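Local coordinates for protein putative fimbrium tip subunit Fim1F (Parabacteroides distasonis, PDB 3R4R) that is a putative component of the tip of fimbriae, the filamentous surface appendages that mediate cell adhesion and biofilm formation, at residues Ile166-Lys171 / Tyr230-Ser235; Ala210-Ala215 / Phe261-Tyr266; Asn46-Val51 / Phe61-Ser66. One frame throughout, in Å; residues are numbered along the deposited sequence. Where two conformers were deposited one is given.

From the N terminus, contact 3 comes first: Asn-46-Val-51 meets Phe-61-Ser-66 across a short hairpin, strands 46-52 and 58-65, and is complete well before the other two begin. Contact 1 then closes a loop of 58 residues, pairing strands 161-179 and 228-232, and contact 2 starts inside that loop at Ala-210-Ala-215 and ends beyond it at Phe-261-Tyr-266, joining the loops before strands 218-219 and 266-273, so the two cross along the chain. Their centres lie about 5 Å apart and they touch directly, Glu-233 of contact 1 pairing with Lys-263 of contact 2. Contact 3 is about 22 Å from contact 1, centre to centre; strands 96-104 and 144-152 lead by pairing from the hairpin to strand 161-179.

Contact 1: Ile166-Lys171 / Tyr230-Ser235; sequences IQLSAK and YTYEIS. With EDO (1,2-ethanediol), chain E; EDO (1,2-ethanediol), chain F.
Ala-170 and Thr-231 form a hydrogen-bonded pair where strand 228-232 runs antiparallel to strand 161-179; the axes of 169-171 and 230-232 approach to 4.5 Å, at 149°. The bond from Ala-170 N to Thr-231 O is short, 2.8 Å, and nearly straight (169° at the hydrogen); the return bond from Thr-231 N to Ala-170 O, at 3.4 Å, is weak. The tighter packing is around the two tyrosines. Tyr-230 and Lys-171 lie side by side and point the same way, with Lys-171 CG 3.8 Å from Tyr-230 CE1. Leu-168 crosses Tyr-232 obliquely, its CG 4.0 Å from CE1, while Leu-168 O meets the edge of that ring. An alanine in place of Tyr-230 would probably leave the methylenes of Lys-171 without their ring neighbour and Glu-41 without the hydroxyl it binds.

In the looser part only a water bridges the segments: it accepts from Glu-233 N and donates to Leu-168 O at 2.8 Å. Each ethanediol, probably from the crystallisation liquor, bonds to one segment alone: O2 of one takes the N-H of Tyr-230, and O1 of the other bonds only weakly to Ser-169 O. The contact lies in the transthyretin-like C-terminal region: strand 191-202 packs on Leu-168, Thr-231 and Tyr-232, and backbone bonds tie Ser-169 to Gly-264 and Lys-171 to Asn-265 and Tyr-267.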
loop_
_atom_site.group_PDB
_atom_site.type_symbol
_atom_site.label_atom_id
_atom_site.label_comp_id
_atom_site.label_asym_id
_atom_site.label_seq_id
_atom_site.Cartn_x
_atom_site.Cartn_y
_atom_site.Cartn_z
ATOM N N ILE A 166 1.515 4.935 3.533
ATOM C CA ILE A 166 2.194 4.393 2.353
ATOM C C ILE A 166 1.250 3.422 1.686
ATOM O O ILE A 166 0.406 2.819 2.344
ATOM C CB ILE A 166 3.585 3.724 2.616
ATOM C CG1 ILE A 166 3.450 2.406 3.464
ATOM C CG2 ILE A 166 4.586 4.715 3.195
ATOM C CD1 ILE A 166 4.566 1.412 3.304
ATOM N N GLN A 167 1.466 3.216 0.411
ATOM C CA GLN A 167 0.824 2.249 -0.454
ATOM C C GLN A 167 1.388 0.868 -0.102
ATOM O O GLN A 167 2.602 0.692 -0.146
ATOM C CB GLN A 167 1.150 2.704 -1.891
ATOM C CG GLN A 167 0.053 2.573 -2.898
ATOM C CD GLN A 167 -1.097 3.469 -2.691
ATOM O OE1 GLN A 167 -2.196 2.997 -2.428
ATOM N NE2 GLN A 167 -0.895 4.762 -2.903
ATOM N N LEU A 168 0.550 -0.075 0.356
ATOM C CA LEU A 168 0.994 -1.409 0.771
ATOM C C LEU A 168 1.312 -2.297 -0.461
ATOM O O LEU A 168 2.017 -3.277 -0.351
ATOM C CB LEU A 168 -0.081 -2.079 1.667
ATOM C CG LEU A 168 0.276 -3.360 2.403
ATOM C CD1 LEU A 168 1.533 -3.177 3.267
ATOM C CD2 LEU A 168 -0.867 -3.820 3.212
ATOM N N SER A 169 0.828 -1.917 -1.616
ATOM C CA SER A 169 1.095 -2.599 -2.870
ATOM C C SER A 169 2.116 -1.847 -3.694
ATOM O O SER A 169 2.384 -0.669 -3.442
ATOM C CB SER A 169 -0.196 -2.757 -3.674
ATOM O OG SER A 169 -0.723 -1.497 -4.047
ATOM N N ALA A 170 2.687 -2.544 -4.677
ATOM C CA ALA A 170 3.529 -1.977 -5.719
ATOM C C ALA A 170 2.694 -1.788 -6.986
ATOM O O ALA A 170 1.798 -2.598 -7.240
ATOM C CB ALA A 170 4.723 -2.869 -5.977
ATOM N N LYS A 171 2.945 -0.703 -7.748
ATOM C CA LYS A 171 2.260 -0.418 -9.003
ATOM C C LYS A 171 3.193 -0.782 -10.165
ATOM O O LYS A 171 4.347 -0.350 -10.200
ATOM C CB LYS A 171 1.816 1.060 -9.046
ATOM C CG LYS A 171 1.106 1.507 -10.346
ATOM C CD LYS A 171 0.816 3.017 -10.314
ATOM C CE LYS A 171 0.194 3.527 -11.586
ATOM N NZ LYS A 171 -0.095 4.984 -11.500
ATOM N N TYR A 230 -1.263 -4.431 -10.006
ATOM C CA TYR A 230 -0.722 -4.327 -8.651
ATOM C C TYR A 230 -0.448 -5.675 -8.007
ATOM O O TYR A 230 -1.015 -6.686 -8.404
ATOM C CB TYR A 230 -1.706 -3.574 -7.732
ATOM C CG TYR A 230 -2.272 -2.297 -8.300
ATOM C CD1 TYR A 230 -1.544 -1.109 -8.264
ATOM C CD2 TYR A 230 -3.527 -2.276 -8.904
ATOM C CE1 TYR A 230 -2.027 0.054 -8.866
ATOM C CE2 TYR A 230 -4.015 -1.121 -9.521
ATOM C CZ TYR A 230 -3.265 0.045 -9.488
ATOM O OH TYR A 230 -3.775 1.201 -10.004
ATOM N N THR A 231 0.384 -5.660 -6.958
ATOM C CA THR A 231 0.758 -6.817 -6.146
ATOM C C THR A 231 1.295 -6.361 -4.782
ATOM O O THR A 231 1.887 -5.277 -4.669
ATOM C CB THR A 231 1.802 -7.703 -6.869
ATOM O OG1 THR A 231 2.151 -8.797 -6.026
ATOM C CG2 THR A 231 3.080 -6.947 -7.243
ATOM N N TYR A 232 1.131 -7.220 -3.755
ATOM C CA TYR A 232 1.778 -6.973 -2.495
ATOM C C TYR A 232 3.210 -7.484 -2.629
ATOM O O TYR A 232 3.442 -8.353 -3.475
ATOM C CB TYR A 232 1.017 -7.615 -1.320
ATOM C CG TYR A 232 -0.371 -7.093 -1.025
ATOM C CD1 TYR A 232 -0.584 -5.739 -0.763
ATOM C CD2 TYR A 232 -1.417 -7.970 -0.759
ATOM C CE1 TYR A 232 -1.851 -5.255 -0.433
ATOM C CE2 TYR A 232 -2.672 -7.506 -0.355
ATOM C CZ TYR A 232 -2.888 -6.144 -0.210
ATOM O OH TYR A 232 -4.122 -5.673 0.150
ATOM N N GLU A 233 4.185 -6.917 -1.876
ATOM C CA GLU A 233 5.591 -7.382 -1.810
ATOM C C GLU A 233 5.745 -8.893 -1.703
ATOM O O GLU A 233 4.891 -9.559 -1.102
ATOM C CB GLU A 233 6.306 -6.810 -0.574
ATOM C CG GLU A 233 6.574 -5.336 -0.576
ATOM C CD GLU A 233 7.352 -4.867 0.629
ATOM O OE1 GLU A 233 7.229 -5.436 1.744
ATOM O OE2 GLU A 233 8.056 -3.855 0.450
ATOM N N ILE A 234 6.872 -9.418 -2.200
ATOM C CA ILE A 234 7.206 -10.831 -2.152
ATOM C C ILE A 234 8.651 -10.935 -1.676
ATOM O O ILE A 234 9.548 -10.588 -2.448
ATOM C CB ILE A 234 6.960 -11.466 -3.530
ATOM C CG1 ILE A 234 5.497 -11.216 -4.004
ATOM C CG2 ILE A 234 7.323 -12.948 -3.485
ATOM C CD1 ILE A 234 5.144 -11.500 -5.449
ATOM N N SER A 235 8.865 -11.402 -0.403
ATOM C CA SER A 235 10.184 -11.531 0.233
ATOM C C SER A 235 11.015 -12.685 -0.349
ATOM O O SER A 235 12.238 -12.532 -0.478
ATOM C CB SER A 235 10.045 -11.746 1.738
ATOM O OG SER A 235 9.350 -12.944 2.042
HETATM C C1 EDO E . 2.540 2.514 -5.318
HETATM O O1 EDO E . 1.306 1.800 -5.536
HETATM C C2 EDO E . 2.424 3.909 -5.942
HETATM O O2 EDO E . 3.372 4.804 -5.337
HETATM C C1 EDO F . -4.005 -7.588 -10.295
HETATM O O1 EDO F . -5.107 -8.013 -9.475
HETATM C C2 EDO F . -4.400 -6.364 -11.116
HETATM O O2 EDO F . -4.158 -5.143 -10.413
HETATM O O HOH W 1 2.809 -5.774 0.706
#

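Contact 2: Ala210-Ala215 / Phe261-Tyr266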
loop_
_atom_site.group_PDB
_atom_site.type_symbol
_atom_site.label_atom_id
_atom_site.label_comp_id
_atom_site.label_asym_id
_atom_site.label_seq_id
_atom_site.Cartn_x
_atom_site.Cartn_y
_atom_site.Cartn_z
ATOM N N ALA A 210 12.720 -1.331 1.233
ATOM C CA ALA A 210 13.112 -2.731 1.435
ATOM C C ALA A 210 11.899 -3.642 1.475
ATOM O O ALA A 210 10.863 -3.240 1.987
ATOM C CB ALA A 210 13.903 -2.868 2.721
ATOM N N VAL A 211 12.013 -4.854 0.904
ATOM C CA VAL A 211 10.905 -5.815 0.859
ATOM C C VAL A 211 10.813 -6.470 2.271
ATOM O O VAL A 211 11.805 -6.982 2.769
ATOM C CB VAL A 211 11.053 -6.840 -0.311
ATOM C CG1 VAL A 211 12.319 -7.680 -0.209
ATOM C CG2 VAL A 211 9.826 -7.730 -0.446
ATOM N N GLU A 212 9.642 -6.360 2.940
ATOM C CA GLU A 212 9.433 -6.867 4.318
ATOM C C GLU A 212 8.282 -7.894 4.407
ATOM O O GLU A 212 8.228 -8.641 5.384
ATOM C CB GLU A 212 9.113 -5.704 5.277
ATOM C CG GLU A 212 10.170 -4.637 5.459
ATOM C CD GLU A 212 9.611 -3.337 6.012
ATOM O OE1 GLU A 212 8.874 -2.654 5.266
ATOM O OE2 GLU A 212 9.954 -2.962 7.158
ATOM N N ASN A 213 7.343 -7.911 3.416
ATOM C CA ASN A 213 6.193 -8.825 3.479
ATOM C C ASN A 213 6.576 -10.352 3.241
ATOM O O ASN A 213 6.940 -10.787 2.132
ATOM C CB ASN A 213 5.135 -8.421 2.470
ATOM C CG ASN A 213 3.846 -9.166 2.616
ATOM O OD1 ASN A 213 3.482 -9.582 3.707
ATOM N ND2 ASN A 213 3.086 -9.297 1.534
ATOM N N GLY A 214 6.374 -11.133 4.307
ATOM C CA GLY A 214 6.572 -12.579 4.354
ATOM C C GLY A 214 5.339 -13.381 3.961
ATOM O O GLY A 214 5.455 -14.568 3.633
ATOM N N ALA A 215 4.136 -12.727 3.965
ATOM C CA ALA A 215 2.862 -13.340 3.580
ATOM C C ALA A 215 2.751 -13.480 2.056
ATOM O O ALA A 215 3.211 -12.598 1.313
ATOM C CB ALA A 215 1.716 -12.514 4.110
ATOM N N PHE A 261 9.892 -5.590 -6.615
ATOM C CA PHE A 261 8.701 -4.749 -6.545
ATOM C C PHE A 261 8.345 -4.492 -5.081
ATOM O O PHE A 261 7.732 -5.336 -4.423
ATOM C CB PHE A 261 7.547 -5.411 -7.305
ATOM C CG PHE A 261 7.945 -5.849 -8.691
ATOM C CD1 PHE A 261 7.967 -4.940 -9.748
ATOM C CD2 PHE A 261 8.297 -7.166 -8.945
ATOM C CE1 PHE A 261 8.334 -5.341 -11.027
ATOM C CE2 PHE A 261 8.717 -7.550 -10.206
ATOM C CZ PHE A 261 8.701 -6.645 -11.252
ATOM N N ILE A 262 8.786 -3.337 -4.562
ATOM C CA ILE A 262 8.613 -2.948 -3.168
ATOM C C ILE A 262 7.354 -2.097 -3.044
ATOM O O ILE A 262 7.054 -1.308 -3.925
ATOM C CB ILE A 262 9.888 -2.192 -2.664
ATOM C CG1 ILE A 262 11.178 -3.033 -2.849
ATOM C CG2 ILE A 262 9.763 -1.723 -1.203
ATOM C CD1 ILE A 262 12.475 -2.194 -3.002
ATOM N N LYS A 263 6.605 -2.286 -1.956
ATOM C CA LYS A 263 5.416 -1.517 -1.612
ATOM C C LYS A 263 5.697 -0.010 -1.638
ATOM O O LYS A 263 6.742 0.445 -1.141
ATOM C CB LYS A 263 4.910 -1.921 -0.219
ATOM C CG LYS A 263 5.878 -1.566 0.912
ATOM C CD LYS A 263 5.467 -2.202 2.226
ATOM C CE LYS A 263 6.543 -2.084 3.271
ATOM N NZ LYS A 263 7.843 -2.745 2.884
ATOM N N GLY A 264 4.750 0.743 -2.173
ATOM C CA GLY A 264 4.850 2.190 -2.226
ATOM C C GLY A 264 5.705 2.692 -3.354
ATOM O O GLY A 264 6.143 3.838 -3.307
ATOM N N ASN A 265 5.947 1.840 -4.368
ATOM C CA ASN A 265 6.738 2.208 -5.538
ATOM C C ASN A 265 5.957 1.968 -6.845
ATOM O O ASN A 265 5.043 1.145 -6.873
ATOM C CB ASN A 265 8.061 1.436 -5.569
ATOM C CG ASN A 265 9.046 1.811 -4.488
ATOM O OD1 ASN A 265 9.789 2.785 -4.600
ATOM N ND2 ASN A 265 9.110 1.012 -3.451
ATOM N N TYR A 266 6.305 2.712 -7.905
ATOM C CA TYR A 266 5.704 2.624 -9.244
ATOM C C TYR A 266 6.804 2.220 -10.218
ATOM O O TYR A 266 7.870 2.824 -10.254
ATOM C CB TYR A 266 4.993 3.948 -9.627
ATOM C CG TYR A 266 4.572 4.177 -11.075
ATOM C CD1 TYR A 266 4.102 3.128 -11.866
ATOM C CD2 TYR A 266 4.488 5.466 -11.597
ATOM C CE1 TYR A 266 3.682 3.345 -13.180
ATOM C CE2 TYR A 266 4.048 5.697 -12.899
ATOM C CZ TYR A 266 3.649 4.637 -13.693
ATOM O OH TYR A 266 3.233 4.912 -14.984
#
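Glu-212 and Lys-263 join two loops of the transthyretin-like C-terminal region, one following strand 191-202, the other leading into strand 266-273 through a type II beta turn from Ile-262 to Asn-265. Neither segment has regular secondary structure, so side chains rather than a backbone ladder carry the contact, which buries 204 Å² in all.

The ionic component is a salt bridge: Lys-263 NZ donates to Glu-212 OE1 at 2.6 Å. The two side chains cross at about a right angle, and the carboxylate receives the ammonium on its anti lone pair, away from OE2. In Lys-263 the chain runs extended as far as CE and then bends (chi4 -60°), which places NZ beside the carboxylate. The same NZ makes a second salt bridge to Glu-233 and a hydrogen bond to Asn-207 O, so two acidic groups converge on one ammonium; their negative charges would probably favour its protonated form. Glu-212 OE1 also accepts from Asn-207 N.

Van der Waals contact is slight by comparison, and it sets the Ile-262 side chain against backbone atoms. Ile-262 CG2 comes within 3.7 Å of Ala-210 O, and its CG1 approaches Val-211 N at 4.3 Å.

Hydrogen bonds within each loop accompany its turn. Asn-213 OD1 accepts from Ala-215 N in an Asx turn, with the donor above the carbonyl plane. In the beta turn, Gly-264 has a positive phi of 81°, and the backbone bond from Asn-265 N to Ile-262 O is weak. A side-chain bond reinforces that closure: Asn-265 ND2 reaches Ile-262 O at 3.1 Å, with the acceptor lying in the plane of the amide and ND2 standing above the plane of the Ile-262 carbonyl.

Contact 3: Asn46-Val51 / Phe61-Ser66; sequences NCHVAV and FKNFYS
The beta hairpin of strands 46-52 and 58-65 brings His-48 opposite Asn-63 and Cys-47 opposite Phe-64; the axes of 46-51 and 61-65 are 4.7 Å apart at closest, 165° between their directions. His-48 ND1 donates to Asn-63 OD1 at 2.7 Å. The oxygen lies in the imidazole plane, while the ring and amide planes are turned 39° apart. Since His-48 NE2 is also hydrogen-bonded, to Tyr-127 OH, both ring nitrogens are engaged, which probably holds the ring's rotation. On the same face His-48 CE1 comes 3.4 Å from Phe-61 CD2; the rings meet rim to rim with centroids 5.5 Å apart, neither over the other.

Regular antiparallel pairing underlies this. Cys-47 and Phe-64 exchange two backbone bonds, and so do Val-49 and Lys-62, where Val-49 N to Lys-62 O (2.9 Å) is nearly straight at 171°. Strand 96-104 continues the sheet beyond strand 46-52, bonding through Val-103 and Leu-101 to the backbones of His-48 and Ala-50, and Asn-105, just past its end, pairs with Asn-46.

The opposite face, carrying Cys-47, Val-49 and Phe-64, packs against Leu-83 and Leu-85 of strand 78-90. Cys-47 SG approaches the Phe-64 ring obliquely, 3.8 Å from CD1, in a sulfur-aromatic contact. Val-49 CG2 is set 3.9 Å from Phe-64 CE1. Over one face of that ring, offset toward its rim, lies Lys-62 CG, 3.8 Å above the plane.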
loop_
_atom_site.group_PDB
_atom_site.type_symbol
_atom_site.label_atom_id
_atom_site.label_comp_id
_atom_site.label_asym_id
_atom_site.label_seq_id
_atom_site.Cartn_x
_atom_site.Cartn_y
_atom_site.Cartn_z
ATOM N N ASN A 46 -12.489 3.935 3.212
ATOM C CA ASN A 46 -12.689 3.491 4.594
ATOM C C ASN A 46 -11.343 3.294 5.291
ATOM O O ASN A 46 -10.337 3.111 4.618
ATOM C CB ASN A 46 -13.504 2.181 4.623
ATOM C CG ASN A 46 -12.835 0.990 3.966
ATOM O OD1 ASN A 46 -11.839 0.448 4.455
ATOM N ND2 ASN A 46 -13.426 0.488 2.905
ATOM N N CYS A 47 -11.311 3.318 6.611
ATOM C CA CYS A 47 -10.083 3.078 7.363
ATOM C C CYS A 47 -10.414 2.594 8.767
ATOM O O CYS A 47 -11.525 2.762 9.264
ATOM C CB CYS A 47 -9.175 4.315 7.416
ATOM S SG CYS A 47 -9.864 5.739 8.308
ATOM N N HIS A 48 -9.400 1.991 9.387
ATOM C CA HIS A 48 -9.338 1.511 10.741
ATOM C C HIS A 48 -8.265 2.312 11.450
ATOM O O HIS A 48 -7.135 2.371 10.974
ATOM C CB HIS A 48 -9.087 -0.018 10.798
ATOM C CG HIS A 48 -8.838 -0.542 12.183
ATOM N ND1 HIS A 48 -9.875 -0.862 13.034
ATOM C CD2 HIS A 48 -7.668 -0.797 12.808
ATOM C CE1 HIS A 48 -9.300 -1.287 14.149
ATOM N NE2 HIS A 48 -7.982 -1.252 14.062
ATOM N N VAL A 49 -8.626 2.974 12.551
ATOM C CA VAL A 49 -7.670 3.762 13.326
ATOM C C VAL A 49 -7.578 3.121 14.703
ATOM O O VAL A 49 -8.596 2.829 15.328
ATOM C CB VAL A 49 -8.057 5.273 13.374
ATOM C CG1 VAL A 49 -7.167 6.061 14.327
ATOM C CG2 VAL A 49 -8.026 5.887 11.977
ATOM N N ALA A 50 -6.358 2.840 15.126
ATOM C CA ALA A 50 -6.080 2.222 16.408
ATOM C C ALA A 50 -5.146 3.109 17.212
ATOM O O ALA A 50 -4.206 3.658 16.644
ATOM C CB ALA A 50 -5.476 0.830 16.196
ATOM N N VAL A 51 -5.417 3.276 18.519
ATOM C CA VAL A 51 -4.601 4.073 19.449
ATOM C C VAL A 51 -4.074 3.124 20.540
ATOM O O VAL A 51 -4.853 2.375 21.140
ATOM C CB VAL A 51 -5.363 5.301 20.048
ATOM C CG1 VAL A 51 -4.508 6.053 21.059
ATOM C CG2 VAL A 51 -5.837 6.250 18.948
ATOM N N PHE A 61 -10.121 2.286 19.242
ATOM C CA PHE A 61 -10.144 1.990 17.815
ATOM C C PHE A 61 -11.458 2.514 17.232
ATOM O O PHE A 61 -12.478 2.511 17.924
ATOM C CB PHE A 61 -9.940 0.487 17.489
ATOM C CG PHE A 61 -11.194 -0.351 17.453
ATOM C CD1 PHE A 61 -11.683 -0.947 18.609
ATOM C CD2 PHE A 61 -11.905 -0.513 16.269
ATOM C CE1 PHE A 61 -12.865 -1.686 18.583
ATOM C CE2 PHE A 61 -13.099 -1.231 16.251
ATOM C CZ PHE A 61 -13.567 -1.824 17.405
ATOM N N LYS A 62 -11.465 2.861 15.939
ATOM C CA LYS A 62 -12.681 3.300 15.261
ATOM C C LYS A 62 -12.533 2.989 13.801
ATOM O O LYS A 62 -11.426 3.059 13.247
ATOM C CB LYS A 62 -12.958 4.800 15.519
ATOM C CG LYS A 62 -14.169 5.386 14.818
ATOM C CD LYS A 62 -14.561 6.733 15.415
ATOM C CE LYS A 62 -15.617 7.495 14.633
ATOM N NZ LYS A 62 -16.876 6.737 14.420
ATOM N N ASN A 63 -13.653 2.586 13.189
ATOM C CA ASN A 63 -13.755 2.285 11.772
ATOM C C ASN A 63 -14.550 3.377 11.119
ATOM O O ASN A 63 -15.712 3.595 11.496
ATOM C CB ASN A 63 -14.376 0.899 11.547
ATOM C CG ASN A 63 -13.506 -0.214 12.082
ATOM O OD1 ASN A 63 -12.277 -0.264 11.882
ATOM N ND2 ASN A 63 -14.133 -1.159 12.736
ATOM N N PHE A 64 -13.881 4.126 10.212
ATOM C CA PHE A 64 -14.451 5.230 9.413
ATOM C C PHE A 64 -14.806 4.785 8.028
ATOM O O PHE A 64 -14.120 3.931 7.472
ATOM C CB PHE A 64 -13.478 6.408 9.297
ATOM C CG PHE A 64 -13.088 7.047 10.602
ATOM C CD1 PHE A 64 -12.005 6.562 11.336
ATOM C CD2 PHE A 64 -13.740 8.185 11.055
ATOM C CE1 PHE A 64 -11.617 7.182 12.519
ATOM C CE2 PHE A 64 -13.338 8.814 12.227
ATOM C CZ PHE A 64 -12.278 8.313 12.953
ATOM N N TYR A 65 -15.853 5.388 7.451
ATOM C CA TYR A 65 -16.322 5.085 6.101
ATOM C C TYR A 65 -16.411 6.404 5.302
ATOM O O TYR A 65 -16.108 7.461 5.848
ATOM C CB TYR A 65 -17.648 4.310 6.155
ATOM C CG TYR A 65 -17.444 2.945 6.783
ATOM C CD1 TYR A 65 -16.994 1.866 6.025
ATOM C CD2 TYR A 65 -17.605 2.752 8.153
ATOM C CE1 TYR A 65 -16.770 0.609 6.608
ATOM C CE2 TYR A 65 -17.387 1.503 8.744
ATOM C CZ TYR A 65 -16.959 0.437 7.967
ATOM O OH TYR A 65 -16.732 -0.797 8.533
ATOM N N SER A 66 -16.732 6.329 4.000
ATOM C CA SER A 66 -16.701 7.474 3.065
ATOM C C SER A 66 -17.455 8.720 3.598
ATOM O O SER A 66 -16.967 9.823 3.366
ATOM C CB SER A 66 -17.274 7.105 1.699
ATOM O OG SER A 66 -18.596 6.601 1.775
#